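Local coordinates for protein endoglucanase E (Clostridium thermocellum, PDB 2WAO) that probably removes acetyl groups from plant cell-wall polysaccharides, as the esterase domain of a cellulase, and binds cello-oligosaccharide chains in its active-site cleft, at residues 23-31 with 194-202; 53-61 with 82-92. All coordinates share one frame; numbering follows the deposited sequence.

Interaction 1: residues 23-31 with 194-202; sequences NGPKCAWSG and DRYPYTLPY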
# COMPACT_ATOMS: atom_id res chain seq x y z
N ASN A 23 23.16 -8.20 7.61
CA ASN A 23 23.56 -7.40 6.43
C ASN A 23 22.59 -6.27 6.05
O ASN A 23 22.97 -5.31 5.40
CB ASN A 23 23.76 -8.30 5.21
CG ASN A 23 25.09 -9.05 5.23
OD1 ASN A 23 25.13 -10.23 4.91
ND2 ASN A 23 26.16 -8.37 5.59
N GLY A 24 21.33 -6.37 6.45
CA GLY A 24 20.38 -5.29 6.13
C GLY A 24 18.94 -5.76 6.20
O GLY A 24 18.65 -6.94 5.95
N PRO A 25 18.04 -4.84 6.56
CA PRO A 25 16.60 -5.08 6.68
C PRO A 25 16.02 -5.43 5.33
O PRO A 25 16.52 -4.94 4.31
CB PRO A 25 16.03 -3.75 7.17
CG PRO A 25 17.19 -3.01 7.70
CD PRO A 25 18.37 -3.45 6.91
N LYS A 26 15.02 -6.31 5.36
CA LYS A 26 14.34 -6.80 4.18
C LYS A 26 12.89 -6.41 4.24
O LYS A 26 12.30 -6.35 5.32
CB LYS A 26 14.41 -8.32 4.12
CG LYS A 26 15.82 -8.89 3.94
CD LYS A 26 15.68 -10.35 3.59
CE LYS A 26 16.68 -11.12 4.38
NZ LYS A 26 16.67 -12.56 4.02
N CYS A 27 12.31 -6.14 3.06
CA CYS A 27 10.89 -5.75 2.98
C CYS A 27 10.33 -6.19 1.63
O CYS A 27 11.09 -6.57 0.72
CB CYS A 27 10.68 -4.25 3.18
SG CYS A 27 11.28 -3.33 1.79
N ALA A 28 9.00 -6.17 1.52
CA ALA A 28 8.33 -6.67 0.32
C ALA A 28 7.15 -5.79 -0.08
O ALA A 28 6.98 -5.45 -1.25
CB ALA A 28 7.86 -8.09 0.53
N TRP A 29 6.35 -5.39 0.89
CA TRP A 29 5.08 -4.75 0.54
C TRP A 29 5.23 -3.40 -0.14
O TRP A 29 6.15 -2.61 0.17
CB TRP A 29 4.15 -4.65 1.75
CG TRP A 29 3.79 -6.00 2.33
CD1 TRP A 29 4.31 -6.55 3.48
CD2 TRP A 29 2.87 -6.96 1.80
NE1 TRP A 29 3.74 -7.79 3.71
CE2 TRP A 29 2.86 -8.07 2.70
CE3 TRP A 29 1.99 -6.98 0.69
CZ2 TRP A 29 2.03 -9.19 2.50
CZ3 TRP A 29 1.17 -8.08 0.50
CH2 TRP A 29 1.20 -9.19 1.40
N SER A 30 4.29 -3.12 -1.07
CA SER A 30 4.18 -1.79 -1.70
C SER A 30 4.36 -0.68 -0.66
O SER A 30 3.80 -0.72 0.44
CB SER A 30 2.77 -1.58 -2.27
OG SER A 30 2.46 -2.51 -3.25
N GLY A 31 5.08 0.35 -1.04
CA GLY A 31 5.11 1.54 -0.20
C GLY A 31 6.03 1.41 1.02
O GLY A 31 6.14 2.37 1.80
N ASP A 194 -4.54 -15.47 3.50
CA ASP A 194 -3.33 -16.30 3.48
C ASP A 194 -2.06 -15.44 3.42
O ASP A 194 -1.01 -15.88 3.90
CB ASP A 194 -3.33 -17.25 2.28
CG ASP A 194 -4.60 -18.14 2.18
OD1 ASP A 194 -5.06 -18.66 3.22
OD2 ASP A 194 -5.11 -18.35 1.02
N ARG A 195 -2.10 -14.26 2.82
CA ARG A 195 -0.87 -13.44 2.68
C ARG A 195 -0.73 -12.42 3.81
O ARG A 195 0.37 -12.01 4.18
CB ARG A 195 -0.88 -12.71 1.33
CG ARG A 195 -0.97 -13.67 0.09
CD ARG A 195 -0.27 -13.07 -1.06
NE ARG A 195 -0.31 -13.77 -2.34
CZ ARG A 195 0.62 -14.66 -2.73
NH1 ARG A 195 1.59 -15.05 -1.90
NH2 ARG A 195 0.54 -15.19 -3.95
N TYR A 196 -1.89 -11.99 4.31
CA TYR A 196 -2.00 -10.96 5.35
C TYR A 196 -1.06 -11.16 6.57
O TYR A 196 -0.54 -10.17 7.04
CB TYR A 196 -3.46 -10.78 5.80
CG TYR A 196 -3.69 -9.70 6.83
CD1 TYR A 196 -3.31 -8.37 6.59
CD2 TYR A 196 -4.30 -10.00 8.05
CE1 TYR A 196 -3.53 -7.37 7.57
CE2 TYR A 196 -4.53 -9.01 9.00
CZ TYR A 196 -4.16 -7.69 8.74
OH TYR A 196 -4.36 -6.71 9.72
N PRO A 197 -0.85 -12.41 7.05
CA PRO A 197 0.04 -12.67 8.22
C PRO A 197 1.54 -12.40 8.00
O PRO A 197 2.32 -12.50 8.98
CB PRO A 197 -0.21 -14.17 8.54
CG PRO A 197 -1.55 -14.51 7.83
CD PRO A 197 -1.47 -13.67 6.59
N TYR A 198 1.95 -12.13 6.76
CA TYR A 198 3.39 -12.16 6.43
C TYR A 198 4.12 -10.81 6.28
O TYR A 198 3.57 -9.82 5.78
CB TYR A 198 3.67 -13.08 5.22
CG TYR A 198 3.33 -14.51 5.57
CD1 TYR A 198 4.21 -15.29 6.33
CD2 TYR A 198 2.10 -15.06 5.20
CE1 TYR A 198 3.88 -16.59 6.71
CE2 TYR A 198 1.76 -16.35 5.55
CZ TYR A 198 2.66 -17.11 6.31
OH TYR A 198 2.36 -18.40 6.70
N THR A 199 5.35 -10.80 6.77
CA THR A 199 6.31 -9.72 6.47
C THR A 199 6.79 -9.92 5.04
O THR A 199 6.77 -8.99 4.24
CB THR A 199 7.52 -9.77 7.42
OG1 THR A 199 7.04 -9.66 8.76
CG2 THR A 199 8.47 -8.61 7.12
N LEU A 200 7.27 -11.14 4.75
CA LEU A 200 7.77 -11.47 3.43
C LEU A 200 6.93 -12.65 2.95
O LEU A 200 7.17 -13.79 3.34
CB LEU A 200 9.26 -11.81 3.46
CG LEU A 200 10.20 -10.84 4.22
CD1 LEU A 200 11.59 -11.47 4.34
CD2 LEU A 200 10.23 -9.47 3.54
N PRO A 201 5.87 -12.35 2.17
CA PRO A 201 4.89 -13.36 1.83
C PRO A 201 5.44 -14.52 1.00
O PRO A 201 4.89 -15.62 1.06
CB PRO A 201 3.79 -12.57 1.07
CG PRO A 201 4.37 -11.26 0.73
CD PRO A 201 5.52 -11.00 1.67
N TYR A 202 6.51 -14.31 0.25
CA TYR A 202 7.04 -15.41 -0.59
C TYR A 202 7.85 -16.41 0.21
O TYR A 202 7.97 -17.57 -0.17
CB TYR A 202 7.99 -14.88 -1.68
CG TYR A 202 7.31 -14.43 -2.95
CD1 TYR A 202 6.22 -15.11 -3.46
CD2 TYR A 202 7.80 -13.33 -3.66
CE1 TYR A 202 5.59 -14.70 -4.64
CE2 TYR A 202 7.17 -12.91 -4.85
CZ TYR A 202 6.07 -13.63 -5.33
OH TYR A 202 5.44 -13.22 -6.48
O HOH W 1 7.35 -6.13 3.76
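Pro201 lays its CG over one face of the Trp29 indole, 4.0 Å from the centroid of the six-membered ring, a CH-pi contact displaced toward the rim. At the edge, close to the ring plane, come the carbonyl oxygens of Tyr198 and Arg195. The first is hydrogen-bonded: Trp29 NE1 donates to Tyr198 O at 2.9 Å, with an N-H...O angle of 155° and the oxygen 7° out of the indole plane. Trp29 CG stands anti to its own carbonyl carbon (chi1 -61°), which carries the indole out to segment 194-202. Tryptophan suits this place because one side chain offers both a broad apolar face and a polar N-H. Tyr198 O is also bonded by Arg16, and Tyr198 N closes a type I turn onto Arg195 O. The contact joins the N-terminal beta domain of this family 2 carbohydrate esterase to its SGNH-hydrolase domain. Small Ala28 lets the loop come close, its CB 3.9 Å from Pro201 CD. Beside it Leu200 packs its CD2 branch against the main chain, 3.8 Å from Cys27 C. One water accepts from Ala28 N (2.8 Å) and donates to Thr199 O (3.0 Å), bridging the two backbones.

Interaction 2: residues 53-61 with 82-92; sequences NWFQAIVDG and LAEGAHHLVLW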
# COMPACT_ATOMS: atom_id res chain seq x y z
N ASN A 53 12.12 -4.28 -9.20
CA ASN A 53 11.53 -3.30 -8.29
C ASN A 53 11.96 -1.90 -8.66
O ASN A 53 13.11 -1.65 -9.08
CB ASN A 53 11.92 -3.61 -6.83
CG ASN A 53 11.09 -4.74 -6.24
OD1 ASN A 53 11.60 -5.82 -5.91
ND2 ASN A 53 9.79 -4.51 -6.12
N TRP A 54 11.05 -0.96 -8.44
CA TRP A 54 11.30 0.43 -8.73
C TRP A 54 11.20 1.20 -7.44
O TRP A 54 10.37 0.87 -6.59
CB TRP A 54 10.22 0.97 -9.70
CG TRP A 54 10.52 0.57 -11.17
CD1 TRP A 54 10.40 -0.68 -11.74
CD2 TRP A 54 11.14 1.41 -12.15
NE1 TRP A 54 10.84 -0.64 -13.07
CE2 TRP A 54 11.31 0.62 -13.33
CE3 TRP A 54 11.55 2.76 -12.15
CZ2 TRP A 54 11.86 1.15 -14.52
CZ3 TRP A 54 12.11 3.28 -13.34
CH2 TRP A 54 12.26 2.46 -14.51
N PHE A 55 12.00 2.26 -7.37
CA PHE A 55 12.13 3.15 -6.20
C PHE A 55 12.06 4.61 -6.58
O PHE A 55 12.37 5.00 -7.71
CB PHE A 55 13.43 2.91 -5.46
CG PHE A 55 13.65 1.46 -5.10
CD1 PHE A 55 13.25 0.96 -3.87
CD2 PHE A 55 14.18 0.59 -6.06
CE1 PHE A 55 13.40 -0.43 -3.56
CE2 PHE A 55 14.35 -0.78 -5.76
CZ PHE A 55 13.96 -1.27 -4.50
N GLN A 56 11.71 5.44 -5.60
CA GLN A 56 11.86 6.90 -5.78
C GLN A 56 12.43 7.44 -4.47
O GLN A 56 11.98 7.01 -3.38
CB GLN A 56 10.52 7.56 -6.05
CG GLN A 56 10.65 9.09 -6.36
CD GLN A 56 9.41 9.66 -6.95
OE1 GLN A 56 9.43 10.34 -8.02
NE2 GLN A 56 8.27 9.40 -6.28
N ALA A 57 13.43 8.34 -4.59
CA ALA A 57 13.94 9.15 -3.47
C ALA A 57 13.18 10.47 -3.44
O ALA A 57 12.94 11.09 -4.47
CB ALA A 57 15.44 9.40 -3.66
N ILE A 58 12.76 10.90 -2.26
CA ILE A 58 12.10 12.18 -2.08
C ILE A 58 12.97 12.96 -1.13
O ILE A 58 13.13 12.56 0.03
CB ILE A 58 10.65 12.05 -1.52
CG1 ILE A 58 9.78 11.15 -2.41
CG2 ILE A 58 9.99 13.45 -1.46
CD1 ILE A 58 9.77 9.68 -2.03
N VAL A 59 13.57 14.04 -1.61
CA VAL A 59 14.65 14.69 -0.86
C VAL A 59 14.20 16.09 -0.55
O VAL A 59 13.90 16.86 -1.48
CB VAL A 59 15.99 14.69 -1.62
CG1 VAL A 59 17.05 15.41 -0.76
CG2 VAL A 59 16.43 13.28 -1.87
N ASP A 60 14.08 16.41 0.73
CA ASP A 60 13.52 17.70 1.18
C ASP A 60 12.17 17.98 0.49
O ASP A 60 11.90 19.10 0.03
CB ASP A 60 14.50 18.85 0.90
CG ASP A 60 15.86 18.64 1.56
OD1 ASP A 60 15.87 18.14 2.71
OD2 ASP A 60 16.89 18.95 0.90
N GLY A 61 11.35 16.93 0.40
CA GLY A 61 10.00 17.06 -0.15
C GLY A 61 9.90 17.03 -1.68
O GLY A 61 8.79 17.13 -2.22
N LEU A 82 23.78 18.77 -3.93
CA LEU A 82 22.94 19.59 -3.04
C LEU A 82 23.80 20.60 -2.29
O LEU A 82 24.98 20.34 -2.03
CB LEU A 82 22.18 18.73 -2.01
CG LEU A 82 21.33 17.57 -2.53
CD1 LEU A 82 20.91 16.67 -1.36
CD2 LEU A 82 20.06 18.08 -3.30
N ALA A 83 23.18 21.73 -1.93
CA ALA A 83 23.80 22.67 -0.98
C ALA A 83 24.13 21.90 0.28
O ALA A 83 23.28 21.19 0.83
CB ALA A 83 22.85 23.84 -0.67
N GLU A 84 25.37 22.03 0.74
CA GLU A 84 25.80 21.36 1.95
C GLU A 84 24.92 21.78 3.12
O GLU A 84 24.77 22.97 3.38
CB GLU A 84 27.26 21.69 2.23
CG GLU A 84 27.85 20.88 3.34
CD GLU A 84 29.28 21.27 3.60
OE1 GLU A 84 30.00 21.57 2.60
OE2 GLU A 84 29.68 21.30 4.79
N GLY A 85 24.34 20.82 3.83
CA GLY A 85 23.47 21.12 4.94
C GLY A 85 22.72 19.88 5.34
O GLY A 85 23.00 18.79 4.85
N ALA A 86 21.77 20.04 6.25
CA ALA A 86 20.95 18.90 6.70
C ALA A 86 19.84 18.69 5.66
O ALA A 86 19.22 19.66 5.18
CB ALA A 86 20.37 19.17 8.09
N HIS A 87 19.61 17.44 5.29
CA HIS A 87 18.57 17.11 4.28
C HIS A 87 17.69 15.97 4.79
O HIS A 87 18.17 15.11 5.53
CB HIS A 87 19.23 16.70 2.97
CG HIS A 87 20.10 17.77 2.39
ND1 HIS A 87 19.58 18.91 1.82
CD2 HIS A 87 21.45 17.91 2.35
CE1 HIS A 87 20.57 19.70 1.42
NE2 HIS A 87 21.71 19.12 1.74
N HIS A 88 16.42 15.96 4.37
CA HIS A 88 15.50 14.87 4.71
C HIS A 88 15.33 13.95 3.49
O HIS A 88 15.07 14.44 2.39
CB HIS A 88 14.17 15.47 5.13
CG HIS A 88 13.12 14.45 5.44
ND1 HIS A 88 12.00 14.27 4.65
CD2 HIS A 88 13.02 13.55 6.44
CE1 HIS A 88 11.25 13.32 5.17
NE2 HIS A 88 11.85 12.86 6.25
N LEU A 89 15.45 12.64 3.69
CA LEU A 89 15.35 11.66 2.61
C LEU A 89 14.30 10.61 2.92
O LEU A 89 14.27 10.06 4.01
CB LEU A 89 16.68 10.95 2.42
CG LEU A 89 16.77 9.70 1.56
CD1 LEU A 89 16.44 10.07 0.09
CD2 LEU A 89 18.20 9.06 1.68
N VAL A 90 13.43 10.35 1.94
CA VAL A 90 12.57 9.17 2.01
C VAL A 90 12.93 8.30 0.79
O VAL A 90 13.01 8.84 -0.34
CB VAL A 90 11.08 9.55 1.95
CG1 VAL A 90 10.22 8.29 1.80
CG2 VAL A 90 10.68 10.37 3.17
N LEU A 91 13.20 7.02 1.02
CA LEU A 91 13.43 6.08 -0.11
C LEU A 91 12.23 5.12 -0.19
O LEU A 91 11.99 4.35 0.74
CB LEU A 91 14.77 5.33 0.09
CG LEU A 91 15.12 4.27 -0.95
CD1 LEU A 91 15.17 4.87 -2.38
CD2 LEU A 91 16.46 3.57 -0.61
N TRP A 92 11.48 5.17 -1.30
CA TRP A 92 10.15 4.55 -1.37
C TRP A 92 10.12 3.39 -2.37
O TRP A 92 10.59 3.53 -3.52
CB TRP A 92 9.14 5.62 -1.80
CG TRP A 92 7.68 5.20 -1.86
CD1 TRP A 92 7.06 4.47 -2.86
CD2 TRP A 92 6.69 5.44 -0.86
NE1 TRP A 92 5.74 4.26 -2.52
CE2 TRP A 92 5.48 4.86 -1.31
CE3 TRP A 92 6.69 6.12 0.38
CZ2 TRP A 92 4.28 4.94 -0.58
CZ3 TRP A 92 5.48 6.18 1.12
CH2 TRP A 92 4.29 5.63 0.60
O HOH W 2 11.73 14.28 1.67
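Val59 and Leu89 mesh on one face of an antiparallel strand pair, Val59 CG2 meeting Leu89 CD1 at 3.8 Å where the two side chains cross. The same leucine methyl fills the hollow above small Ala57, 3.9 Å from its CB. Two residues on, Leu91 sets its CD1 against Phe55 CB at 4.0 Å. Both leucines carry CG anti to the backbone N, with chi2 near 60°, and this brings CD1 toward the facing strand. Val59 turns its other branch, CG1, tip to tip with Leu82 CD1, and that CD1 also lies over the centre of one face of the His87 imidazole. Phe104 and Phe107 of strand 102-108 meet these leucines, making this the inner face of the beta-sandwich of the N-terminal domain. On the other face of the sheet, Ile58 lies alongside Val90 and reaches with CD1 to Trp92 CB (4.1 Å).

Where the strand ends, Asp60 grips the neighbouring strand through both oxygens: His88 N gives to OD1 and His87 ND1 to the syn lone pair of OD2, each at 2.8 Å. His87 NE2 donates to Ala83 O (2.8 Å), so both ring nitrogens are held and the imidazole's rotation is fixed. With ND1 and NE2 both donating, His87 is probably protonated, and the neighbouring carboxylate would favour that charge.

The two contacts lie about 23 Å apart between centres. Along the chain, 23-31 comes first, then both strands of interaction 2, and 194-202 last, so the local strand pairing falls within the long span that interaction 1 bridges. Interaction 2 belongs wholly to the N-terminal beta domain, in the sheet holding strands 52-59 and 85-93; strand 26-27 of interaction 1 belongs to the other antiparallel sheet, which includes strand 102-108. They meet where Gly31 CA packs on Trp92 CZ2, at 3.5 Å. Interaction 2 thus builds the beta domain internally, while interaction 1 joins it to the SGNH-hydrolase domain, which supplies the residues seen to line the glycan pocket.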